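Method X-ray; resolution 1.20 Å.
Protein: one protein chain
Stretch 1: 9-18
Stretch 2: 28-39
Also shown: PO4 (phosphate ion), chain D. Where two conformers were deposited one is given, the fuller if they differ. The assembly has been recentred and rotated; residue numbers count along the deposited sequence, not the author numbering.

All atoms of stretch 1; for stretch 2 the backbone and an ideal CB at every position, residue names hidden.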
ATOM      1  N   VAL B   9       0.031  15.970   5.819  1.00 11.98           N
ATOM      2  CA  VAL B   9      -0.263  15.279   4.556  1.00 10.68           C
ATOM      3  C   VAL B   9       0.923  14.433   4.111  1.00 10.88           C
ATOM      4  O   VAL B   9       0.763  13.237   3.805  1.00 11.30           O
ATOM      5  CB  VAL B   9      -0.735  16.282   3.455  1.00 11.03           C
ATOM      6  CG1 VAL B   9      -0.777  15.597   2.108  1.00 11.58           C
ATOM      7  CG2 VAL B   9      -2.126  16.840   3.820  1.00 12.25           C
ATOM      8  N   TYR B  10       2.124  15.017   4.066  1.00 11.12           N
ATOM      9  CA  TYR B  10       3.277  14.260   3.610  1.00 11.03           C
ATOM     10  C   TYR B  10       3.617  13.145   4.612  1.00 10.61           C
ATOM     11  O   TYR B  10       4.024  12.067   4.166  1.00 11.61           O
ATOM     12  CB  TYR B  10       4.489  15.170   3.315  1.00 12.22           C
ATOM     13  CG  TYR B  10       4.363  15.815   1.943  1.00 10.96           C
ATOM     14  CD1 TYR B  10       4.778  15.171   0.827  1.00 10.30           C
ATOM     15  CD2 TYR B  10       3.733  17.038   1.776  1.00 11.95           C
ATOM     16  CE1 TYR B  10       4.597  15.716  -0.429  1.00 11.99           C
ATOM     17  CE2 TYR B  10       3.547  17.590   0.525  1.00 10.18           C
ATOM     18  CZ  TYR B  10       3.964  16.928  -0.570  1.00 10.66           C
ATOM     19  OH  TYR B  10       3.770  17.413  -1.826  1.00 11.72           O
ATOM     20  N   LYS B  11       3.401  13.373   5.895  1.00 11.88           N
ATOM     21  CA  LYS B  11       3.656  12.286   6.851  1.00 14.39           C
ATOM     22  C   LYS B  11       2.731  11.118   6.565  1.00 13.51           C
ATOM     23  O   LYS B  11       3.139   9.947   6.559  1.00 13.50           O
ATOM     24  CB  LYS B  11       3.472  12.810   8.261  1.00 15.66           C
ATOM     25  CG  LYS B  11       3.619  11.709   9.308  1.00 17.20           C
ATOM     26  CD  LYS B  11       3.651  12.289  10.743  1.00 27.48           C
ATOM     27  CE  LYS B  11       3.650  11.210  11.795  1.00 32.07           C
ATOM     28  NZ  LYS B  11       2.314  10.605  11.990  1.00 37.27           N
ATOM     29  N   GLU B  12       1.443  11.411   6.354  1.00 12.29           N
ATOM     30  CA  GLU B  12       0.463  10.377   6.120  1.00 12.90           C
ATOM     31  C   GLU B  12       0.790   9.658   4.797  1.00 11.16           C
ATOM     32  O   GLU B  12       0.696   8.446   4.731  1.00 13.10           O
ATOM     33  CB  GLU B  12      -0.944  10.974   6.107  1.00 14.67           C
ATOM     34  CG  GLU B  12      -2.019   9.966   5.919  1.00 18.95           C
ATOM     35  CD  GLU B  12      -2.190   9.007   7.069  1.00 27.03           C
ATOM     36  OE1 GLU B  12      -1.695   9.280   8.184  1.00 25.02           O
ATOM     37  OE2 GLU B  12      -2.872   7.978   6.836  1.00 33.37           O
ATOM     38  N   GLN B  13       1.131  10.408   3.753  1.00 10.12           N
ATOM     39  CA  GLN B  13       1.448   9.798   2.503  1.00  9.77           C
ATOM     40  C   GLN B  13       2.609   8.836   2.668  1.00 10.71           C
ATOM     41  O   GLN B  13       2.609   7.712   2.125  1.00 11.62           O
ATOM     42  CB  GLN B  13       1.813  10.843   1.444  1.00 11.09           C
ATOM     43  CG  GLN B  13       2.032  10.215   0.036  1.00 12.32           C
ATOM     44  CD  GLN B  13       0.782   9.774  -0.622  1.00 11.81           C
ATOM     45  OE1 GLN B  13      -0.136  10.557  -0.709  1.00 14.49           O
ATOM     46  NE2 GLN B  13       0.731   8.551  -1.142  1.00 13.06           N
ATOM     47  N   ASN B  14       3.653   9.262   3.363  1.00 11.20           N
ATOM     48  CA  ASN B  14       4.805   8.382   3.553  1.00 11.77           C
ATOM     49  C   ASN B  14       4.454   7.137   4.390  1.00 11.54           C
ATOM     50  O   ASN B  14       4.961   6.058   4.106  1.00 12.59           O
ATOM     51  CB  ASN B  14       5.968   9.167   4.150  1.00 13.20           C
ATOM     52  CG  ASN B  14       6.746   9.902   3.097  1.00 12.59           C
ATOM     53  OD1 ASN B  14       7.216   9.287   2.169  1.00 14.56           O
ATOM     54  ND2 ASN B  14       6.883  11.219   3.217  1.00 14.35           N
ATOM     55  N   GLN B  15       3.627   7.301   5.417  1.00 12.31           N
ATOM     56  CA  GLN B  15       3.209   6.179   6.244  1.00 12.76           C
ATOM     57  C   GLN B  15       2.477   5.174   5.393  1.00 12.22           C
ATOM     58  O   GLN B  15       2.727   3.960   5.473  1.00 14.02           O
ATOM     59  CB  GLN B  15       2.337   6.655   7.406  1.00 16.31           C
ATOM     60  CG  GLN B  15       3.121   7.324   8.535  1.00 22.40           C
ATOM     61  CD  GLN B  15       2.230   7.884   9.614  1.00 27.10           C
ATOM     62  OE1 GLN B  15       1.145   8.380   9.339  1.00 32.82           O
ATOM     63  NE2 GLN B  15       2.692   7.824  10.847  1.00 34.39           N
HETATM   64  N   MSE B  16       1.518   5.629   4.591  1.00 11.88           N
HETATM   65  CA  MSE B  16       0.794   4.702   3.722  0.80 11.94           C
HETATM   66  C   MSE B  16       1.683   4.068   2.671  1.00 11.12           C
HETATM   67  O   MSE B  16       1.589   2.901   2.400  1.00 13.33           O
HETATM   68  CB  MSE B  16      -0.377   5.424   3.054  0.80 13.44           C
HETATM   69  CG  MSE B  16      -1.475   5.820   4.054  0.80 12.80           C
HETATM   70 SE   MSE B  16      -3.052   6.477   3.194  0.60 12.25          SE
HETATM   71  CE  MSE B  16      -2.222   7.968   2.450  0.80 15.94           C
ATOM     72  N   ASN B  17       2.601   4.861   2.102  1.00 11.69           N
ATOM     73  CA  ASN B  17       3.479   4.296   1.065  1.00 10.55           C
ATOM     74  C   ASN B  17       4.395   3.241   1.674  1.00 13.39           C
ATOM     75  O   ASN B  17       4.711   2.278   1.000  1.00 13.14           O
ATOM     76  CB  ASN B  17       4.345   5.362   0.378  1.00 11.53           C
ATOM     77  CG  ASN B  17       3.593   6.208  -0.616  1.00 11.81           C
ATOM     78  OD1 ASN B  17       2.361   6.249  -0.662  1.00 12.85           O
ATOM     79  ND2 ASN B  17       4.369   6.902  -1.455  1.00 13.62           N
ATOM     80  N   LYS B  18       4.811   3.437   2.922  1.00 13.88           N
ATOM     81  CA  LYS B  18       5.692   2.465   3.571  0.50 15.15           C
ATOM     82  C   LYS B  18       4.972   1.124   3.694  1.00 14.28           C
ATOM     83  O   LYS B  18       5.541   0.073   3.417  1.00 15.35           O
ATOM     84  CB  LYS B  18       6.147   2.930   4.946  0.50 16.48           C
ATOM     85  CG  LYS B  18       6.951   1.867   5.694  0.50 23.50           C
ATOM     86  CD  LYS B  18       6.974   2.134   7.188  0.50 28.25           C
ATOM     87  CE  LYS B  18       6.671   0.859   7.987  0.50 28.59           C
ATOM     88  NZ  LYS B  18       5.214   0.663   8.317  0.50 20.71           N
ATOM     89  N   UNK B  28       7.623   4.214  -3.778  1.00 13.76           N
ATOM     90  CA  UNK B  28       8.598   5.090  -3.154  1.00 11.95           C
ATOM     91  C   UNK B  28       8.178   5.487  -1.762  1.00 12.09           C
ATOM     92  O   UNK B  28       7.055   5.933  -1.549  1.00 12.93           O
ATOM     93  CB  UNK B  28       8.817   6.340  -4.008  1.00 11.95           C
ATOM     94  N   UNK B  29       9.119   5.412  -0.802  1.00 14.26           N
ATOM     95  CA  UNK B  29       8.827   5.635   0.625  1.00 13.70           C
ATOM     96  C   UNK B  29       9.481   6.837   1.311  1.00 13.77           C
ATOM     97  O   UNK B  29       9.367   7.008   2.520  1.00 16.06           O
ATOM     98  CB  UNK B  29       9.241   4.381   1.397  1.00 13.70           C
ATOM     99  N   UNK B  30      10.108   7.683   0.506  1.00 13.38           N
ATOM    100  CA  UNK B  30      10.815   8.888   0.945  1.00 13.69           C
ATOM    101  C   UNK B  30      10.351  10.069   0.118  1.00 13.07           C
ATOM    102  O   UNK B  30      11.138  10.764  -0.551  1.00 15.28           O
ATOM    103  CB  UNK B  30      12.331   8.714   0.831  1.00 13.69           C
ATOM    104  N   UNK B  31       9.047  10.313   0.177  1.00 11.77           N
ATOM    105  CA  UNK B  31       8.414  11.368  -0.579  1.00 11.70           C
ATOM    106  C   UNK B  31       8.744  12.694   0.118  1.00 11.85           C
ATOM    107  O   UNK B  31       8.533  12.818   1.330  1.00 13.57           O
ATOM    108  CB  UNK B  31       6.904  11.145  -0.690  1.00 11.70           C
ATOM    109  N   UNK B  32       9.194  13.658  -0.678  1.00 11.63           N
ATOM    110  CA  UNK B  32       9.580  14.972  -0.146  1.00 10.99           C
ATOM    111  C   UNK B  32       8.795  16.084  -0.841  1.00 11.24           C
ATOM    112  O   UNK B  32       8.689  16.106  -2.037  1.00 11.21           O
ATOM    113  CB  UNK B  32      11.083  15.201  -0.317  1.00 10.99           C
ATOM    114  N   UNK B  33       8.331  17.031  -0.035  1.00 11.89           N
ATOM    115  CA  UNK B  33       7.577  18.171  -0.550  1.00 11.50           C
ATOM    116  C   UNK B  33       8.353  18.926  -1.642  1.00 11.31           C
ATOM    117  O   UNK B  33       7.778  19.376  -2.620  1.00 11.67           O
ATOM    118  CB  UNK B  33       7.228  19.123   0.595  1.00 11.50           C
ATOM    119  N   UNK B  34       9.658  19.110  -1.457  1.00 11.57           N
ATOM    120  CA  UNK B  34      10.457  19.912  -2.381  1.00 11.71           C
ATOM    121  C   UNK B  34      10.695  19.221  -3.734  1.00 11.75           C
ATOM    122  O   UNK B  34      11.137  19.844  -4.651  1.00 13.95           O
ATOM    123  CB  UNK B  34      11.803  20.243  -1.733  1.00 11.71           C
ATOM    124  N   UNK B  35      10.328  17.959  -3.852  1.00 10.95           N
ATOM    125  CA  UNK B  35      10.370  17.212  -5.102  1.00 12.21           C
ATOM    126  C   UNK B  35       8.962  16.897  -5.619  1.00 12.58           C
ATOM    127  O   UNK B  35       8.788  16.059  -6.527  1.00 15.14           O
ATOM    128  CB  UNK B  35      11.161  15.917  -4.911  1.00 12.21           C
ATOM    129  N   UNK B  36       7.951  17.542  -5.034  1.00 10.83           N
ATOM    130  CA  UNK B  36       6.557  17.223  -5.303  1.00  9.60           C
ATOM    131  C   UNK B  36       5.827  18.520  -5.678  1.00 10.62           C
ATOM    132  O   UNK B  36       6.425  19.622  -5.630  1.00 11.34           O
ATOM    133  CB  UNK B  36       5.904  16.548  -4.095  1.00  9.60           C
ATOM    134  N   UNK B  37       4.557  18.391  -6.021  1.00 10.36           N
ATOM    135  CA  UNK B  37       3.664  19.504  -6.222  1.00  9.26           C
ATOM    136  C   UNK B  37       2.628  19.517  -5.129  1.00  9.92           C
ATOM    137  O   UNK B  37       2.051  18.490  -4.791  1.00 10.54           O
ATOM    138  CB  UNK B  37       3.003  19.439  -7.600  1.00  9.26           C
ATOM    139  N   UNK B  38       2.362  20.680  -4.511  1.00  9.45           N
ATOM    140  CA  UNK B  38       1.406  20.865  -3.462  1.00  9.42           C
ATOM    141  C   UNK B  38       0.518  22.056  -3.737  1.00  9.71           C
ATOM    142  O   UNK B  38       1.020  23.143  -4.081  1.00 10.39           O
ATOM    143  CB  UNK B  38       2.118  21.026  -2.117  1.00  9.42           C
ATOM    144  N   UNK B  39      -0.789  21.880  -3.607  1.00  8.65           N
ATOM    145  CA  UNK B  39      -1.752  22.953  -3.689  1.00  9.30           C
ATOM    146  C   UNK B  39      -2.727  22.868  -2.532  1.00  8.23           C
ATOM    147  O   UNK B  39      -3.197  21.774  -2.190  1.00 10.37           O
ATOM    148  CB  UNK B  39      -2.495  22.912  -5.026  1.00  9.30           C
TER
HETATM  149  P   PO4 D 200      15.469  11.050  -4.490  1.00 18.89           P
HETATM  150  O1  PO4 D 200      15.077  11.152  -5.967  1.00 28.38           O
HETATM  151  O2  PO4 D 200      16.346  12.219  -4.279  1.00 22.13           O
HETATM  152  O3  PO4 D 200      14.176  11.073  -3.691  1.00 15.47           O
HETATM  153  O4  PO4 D 200      16.229   9.702  -4.357  1.00 22.04           O

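Helix 9-18 meets the second stretch through Tyr10, Asn14 and Asn17. At position 28 the CA-to-CB bond points away from the helix, so only the backbone is engaged: Asn17 ND2 donates to the carbonyl O of 28 at 2.9 Å. Almost any side chain, particularly a long polar one, would fit; it is Lys28, extended through CE, whose NZ turns at chi4 (p) and lies 2.8 Å from O3 of the phosphate.

Position 29 points sideways, its ideal CB 4.6 Å from Lys18 CA, which leaves room for a small or branched residue. Thr29 places its CG2 3.9 Å from Lys18 CA, while a water donates to both Asn14 O (3.0 Å) and Thr29 O (2.7 Å), linking the two backbones. Position 30 points away into open space, where a polar residue is plausible. Asp30 takes it, and its OD1 forms a salt bridge with Lys28 NZ at 2.8 Å.

Position 31 faces the helix with extended backbone angles (-76/131). The Asn14 amide reads both polar groups of its backbone: N of 31 donates to Asn14 OD1 at 2.9 Å, and Asn14 ND2 donates to O of 31 at 3.0 Å. With those groups paired, and the ideal CB 4.8 Å from Tyr10 CD1, a medium-sized apolar side chain such as valine, leucine or isoleucine suits the space. Ile31 fills it, its CG2 3.9 Å from Tyr10 CE1 at the ring edge.

Position 32 points away, where most side chains would do; Lys32 bends back so that its NZ donates to Asp30 O at 2.9 Å and reaches phosphate O3 at 2.6 Å.

At 33 the ideal CB lies 4.0 Å from Tyr10 CE2, so any residue with a CB methylene could pack on the ring. Gln33 does so, its CB over the face of Tyr10, while its amide bonds elsewhere in the structure. Positions 34 and 35 have nothing of the helix near their ideal CB and would tolerate polar residues; they are Glu34 and Asp35.

Position 36 points toward the helix with its ideal CB only 3.2 Å from Tyr10 OH, which favours a small residue. Ser36 turns its OG to Lys32 O, a 2.7 Å hydrogen bond. Position 37 points away and could hold many side chains; it is Asn37.

At 38 the CB again faces Tyr10 OH, 4.0 Å off, inviting a short polar side chain. Thr38 answers: Tyr10 OH donates to Thr38 OG1 at 2.7 Å. Position 39, out of reach, is equally unrestricted; it is His39.

Stretch 2 28-39: KTDIKQEDSNTH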
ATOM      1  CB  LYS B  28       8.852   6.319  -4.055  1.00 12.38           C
ATOM      2  CG  LYS B  28       9.905   7.293  -3.624  1.00 12.76           C
ATOM      3  CD  LYS B  28      10.201   8.333  -4.704  1.00 13.28           C
ATOM      4  CE  LYS B  28      11.145   9.437  -4.186  1.00 13.55           C
ATOM      5  NZ  LYS B  28      12.498   8.821  -3.956  1.00 16.17           N
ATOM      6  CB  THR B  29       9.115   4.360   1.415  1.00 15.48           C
ATOM      7  OG1 THR B  29      10.511   4.107   1.336  1.00 18.83           O
ATOM      8  CG2 THR B  29       8.344   3.159   0.829  1.00 16.33           C
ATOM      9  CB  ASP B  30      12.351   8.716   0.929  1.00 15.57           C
ATOM     10  CG  ASP B  30      12.921   8.385  -0.417  1.00 17.10           C
ATOM     11  OD1 ASP B  30      12.235   7.857  -1.337  1.00 17.41           O
ATOM     12  OD2 ASP B  30      14.155   8.640  -0.556  1.00 22.52           O
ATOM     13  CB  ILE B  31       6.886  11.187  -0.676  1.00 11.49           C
ATOM     14  CG1 ILE B  31       6.503   9.814  -1.280  1.00 13.00           C
ATOM     15  CG2 ILE B  31       6.243  12.343  -1.424  1.00 13.86           C
ATOM     16  CD1 ILE B  31       7.006   9.579  -2.688  1.00 13.35           C
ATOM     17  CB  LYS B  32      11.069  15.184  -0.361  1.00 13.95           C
ATOM     18  CG  LYS B  32      11.965  14.175   0.370  1.00 13.81           C
ATOM     19  CD  LYS B  32      13.403  14.205  -0.071  1.00 14.94           C
ATOM     20  CE  LYS B  32      13.702  13.458  -1.377  1.00 14.83           C
ATOM     21  NZ  LYS B  32      13.674  11.943  -1.259  1.00 17.64           N
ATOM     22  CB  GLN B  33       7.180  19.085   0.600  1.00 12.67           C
ATOM     23  CG  GLN B  33       6.400  20.314   0.173  1.00 12.06           C
ATOM     24  CD  GLN B  33       5.979  21.154   1.377  1.00 15.11           C
ATOM     25  OE1 GLN B  33       5.993  20.676   2.483  1.00 15.84           O
ATOM     26  NE2 GLN B  33       5.558  22.404   1.131  1.00 17.24           N
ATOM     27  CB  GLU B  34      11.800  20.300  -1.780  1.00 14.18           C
ATOM     28  CG  GLU B  34      12.773  19.128  -1.600  1.00 16.73           C
ATOM     29  CD  GLU B  34      12.744  18.489  -0.211  1.00 19.84           C
ATOM     30  OE1 GLU B  34      11.679  18.607   0.495  1.00 18.76           O
ATOM     31  OE2 GLU B  34      13.800  17.867   0.172  1.00 20.62           O
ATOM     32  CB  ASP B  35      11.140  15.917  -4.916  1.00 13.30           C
ATOM     33  CG  ASP B  35      12.604  16.127  -4.609  1.00 15.75           C
ATOM     34  OD1 ASP B  35      13.160  17.187  -4.981  1.00 18.68           O
ATOM     35  OD2 ASP B  35      13.190  15.220  -4.005  1.00 17.59           O
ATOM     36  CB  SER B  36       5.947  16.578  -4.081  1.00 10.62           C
ATOM     37  OG  SER B  36       6.642  15.379  -3.715  1.00 11.45           O
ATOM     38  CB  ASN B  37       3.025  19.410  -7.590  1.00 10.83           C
ATOM     39  CG  ASN B  37       4.025  19.568  -8.692  1.00 11.13           C
ATOM     40  OD1 ASN B  37       5.058  20.244  -8.511  1.00 11.58           O
ATOM     41  ND2 ASN B  37       3.715  18.996  -9.855  1.00 12.26           N
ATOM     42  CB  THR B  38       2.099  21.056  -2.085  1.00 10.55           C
ATOM     43  OG1 THR B  38       3.062  20.030  -1.899  1.00 11.24           O
ATOM     44  CG2 THR B  38       1.126  21.093  -0.959  1.00 11.48           C
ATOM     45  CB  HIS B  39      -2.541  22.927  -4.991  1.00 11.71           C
ATOM     46  CG  HIS B  39      -1.718  23.258  -6.199  1.00 13.02           C
ATOM     47  ND1 HIS B  39      -0.935  22.333  -6.839  1.00 14.02           N
ATOM     48  CD2 HIS B  39      -1.547  24.429  -6.871  1.00 15.18           C
ATOM     49  CE1 HIS B  39      -0.322  22.910  -7.862  1.00 15.21           C
ATOM     50  NE2 HIS B  39      -0.705  24.170  -7.928  1.00 16.70           N
TER
HETATM   51  O   HOH W   1       7.896   5.995   4.575  1.00 30.60           O
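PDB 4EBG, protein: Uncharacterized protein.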